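PDB 1UB7: 3-oxoacyl-[acyl-carrier protein] synthase from Thermus thermophilus, which probably catalyses the first condensation of fatty acid synthesis, joining acetyl-CoA and malonyl-ACP into 3-oxobutanoyl-ACP with release of carbon dioxide. Local coordinates for residues 284-289 with 293-298. Residues are numbered along the deposited sequence; the frame is centred on the assembly and turned at random.
Sequences LALKEA and GRIREG
Ile295 turns back onto the helix it has just left, and the end of its side chain, CD1, lies 3.6 Å from CB of Ala289 and 3.5 Å from CD2 of Leu286. The second approach is tight for two methyl groups. With CG1 anti to the carbonyl carbon (chi1 -82°) and the chain then extended, Ile295 reaches both residues along one branch; CG1 itself packs 3.7 Å from CB of Ala289. Next to this apolar patch, the carbonyl of Ala289 receives the backbone of the turn. N of Ile295 donates to O of Ala289 at 3.2 Å, standing 62° out of the carbonyl plane, while N of Arg294 makes a weak, bent bond of 2.9 Å to the same oxygen. CB of Arg294 passes 3.7 Å from that oxygen, and the side chain runs on to give NH2 to the carbonyl of Glu265. Gly293, with a positive phi of 86°, is where the chain leaves the helical path. Its carbonyl takes a nearly straight bond, 2.6 Å long, from NE of Arg296; NE lies on a lone pair of the oxygen, which itself sits in the plane of the guanidinium, a second tie within the turn, local to residues 293-296. Leu242 of strand 242-245 touches Ala289, Arg294 and Ile295; Leu303 and Val301 of strand 300-307 meet Leu286 and Ile295 respectively. The arrangement is a Schellman motif ending helix 281-292, with an apolar contact between Leu286 and Ala289 of the last two turns and Ile295, two residues past the glycine, and it leads the chain into strand 300-307 of the C-terminal half of the thiolase-like fold.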
loop_
_atom_site.group_PDB
_atom_site.type_symbol
_atom_site.label_atom_id
_atom_site.label_comp_id
_atom_site.label_asym_id
_atom_site.label_seq_id
_atom_site.Cartn_x
_atom_site.Cartn_y
_atom_site.Cartn_z
ATOM N N LEU A 284 10.812 4.698 15.804
ATOM C CA LEU A 284 11.807 5.616 16.382
ATOM C C LEU A 284 11.783 5.506 17.901
ATOM O O LEU A 284 12.831 5.507 18.546
ATOM C CB LEU A 284 11.512 7.071 15.990
ATOM C CG LEU A 284 12.013 7.503 14.613
ATOM C CD1 LEU A 284 11.420 8.825 14.239
ATOM C CD2 LEU A 284 13.559 7.578 14.633
ATOM N N ALA A 285 10.578 5.416 18.463
ATOM C CA ALA A 285 10.397 5.291 19.905
ATOM C C ALA A 285 10.850 3.933 20.435
ATOM O O ALA A 285 11.534 3.862 21.459
ATOM C CB ALA A 285 8.925 5.535 20.281
ATOM N N LEU A 286 10.467 2.855 19.757
ATOM C CA LEU A 286 10.871 1.520 20.207
ATOM C C LEU A 286 12.388 1.405 20.300
ATOM O O LEU A 286 12.918 0.789 21.232
ATOM C CB LEU A 286 10.358 0.444 19.251
ATOM C CG LEU A 286 8.854 0.219 19.259
ATOM C CD1 LEU A 286 8.465 -0.622 18.064
ATOM C CD2 LEU A 286 8.448 -0.437 20.559
ATOM N N LYS A 287 13.075 1.995 19.323
ATOM C CA LYS A 287 14.534 1.958 19.275
ATOM C C LYS A 287 15.136 2.562 20.539
ATOM O O LYS A 287 16.021 1.957 21.152
ATOM C CB LYS A 287 15.066 2.711 18.050
ATOM C CG LYS A 287 16.592 2.733 17.991
ATOM C CD LYS A 287 17.111 3.726 16.962
ATOM C CE LYS A 287 18.632 3.754 16.949
ATOM N NZ LYS A 287 19.119 4.615 15.852
ATOM N N GLU A 288 14.662 3.747 20.930
ATOM C CA GLU A 288 15.171 4.389 22.144
ATOM C C GLU A 288 14.874 3.537 23.394
ATOM O O GLU A 288 15.734 3.371 24.265
ATOM C CB GLU A 288 14.567 5.783 22.304
ATOM C CG GLU A 288 14.703 6.630 21.057
ATOM C CD GLU A 288 14.622 8.123 21.337
ATOM O OE1 GLU A 288 13.799 8.534 22.185
ATOM O OE2 GLU A 288 15.379 8.883 20.693
ATOM N N ALA A 289 13.664 2.989 23.465
ATOM C CA ALA A 289 13.269 2.160 24.591
ATOM C C ALA A 289 14.123 0.901 24.679
ATOM O O ALA A 289 14.501 0.464 25.771
ATOM C CB ALA A 289 11.804 1.784 24.475
ATOM N N GLY A 293 16.845 0.110 27.661
ATOM C CA GLY A 293 16.564 -1.096 28.414
ATOM C C GLY A 293 15.162 -1.119 28.990
ATOM O O GLY A 293 14.845 -1.975 29.823
ATOM N N ARG A 294 14.326 -0.175 28.558
ATOM C CA ARG A 294 12.944 -0.100 29.029
ATOM C C ARG A 294 12.139 -1.194 28.355
ATOM O O ARG A 294 11.049 -1.553 28.801
ATOM C CB ARG A 294 12.345 1.244 28.686
ATOM C CG ARG A 294 13.249 2.404 29.030
ATOM C CD ARG A 294 12.554 3.678 28.617
ATOM N NE ARG A 294 11.275 3.781 29.310
ATOM C CZ ARG A 294 10.349 4.685 29.031
ATOM N NH1 ARG A 294 10.551 5.565 28.063
ATOM N NH2 ARG A 294 9.227 4.718 29.737
ATOM N N ILE A 295 12.675 -1.700 27.257
ATOM C CA ILE A 295 12.041 -2.788 26.542
ATOM C C ILE A 295 13.110 -3.851 26.549
ATOM O O ILE A 295 14.267 -3.563 26.259
ATOM C CB ILE A 295 11.693 -2.412 25.071
ATOM C CG1 ILE A 295 10.376 -1.634 25.028
ATOM C CG2 ILE A 295 11.576 -3.667 24.214
ATOM C CD1 ILE A 295 9.955 -1.232 23.614
ATOM N N ARG A 296 12.730 -5.069 26.911
ATOM C CA ARG A 296 13.676 -6.178 26.954
ATOM C C ARG A 296 12.983 -7.466 26.567
ATOM O O ARG A 296 11.760 -7.588 26.678
ATOM C CB ARG A 296 14.261 -6.349 28.360
ATOM C CG ARG A 296 14.822 -5.088 28.961
ATOM C CD ARG A 296 15.355 -5.367 30.358
ATOM N NE ARG A 296 15.698 -4.138 31.074
ATOM C CZ ARG A 296 16.252 -4.109 32.280
ATOM N NH1 ARG A 296 16.523 -5.246 32.911
ATOM N NH2 ARG A 296 16.551 -2.950 32.846
ATOM N N GLU A 297 13.773 -8.434 26.126
ATOM C CA GLU A 297 13.217 -9.709 25.738
ATOM C C GLU A 297 12.288 -10.166 26.840
ATOM O O GLU A 297 12.659 -10.156 28.013
ATOM C CB GLU A 297 14.327 -10.727 25.530
ATOM C CG GLU A 297 13.816 -12.105 25.224
ATOM C CD GLU A 297 14.801 -12.907 24.409
ATOM O OE1 GLU A 297 15.095 -12.504 23.264
ATOM O OE2 GLU A 297 15.282 -13.941 24.910
ATOM N N GLY A 298 11.066 -10.532 26.466
ATOM C CA GLY A 298 10.104 -10.994 27.449
ATOM C C GLY A 298 9.033 -10.002 27.861
ATOM O O GLY A 298 8.005 -10.422 28.392
#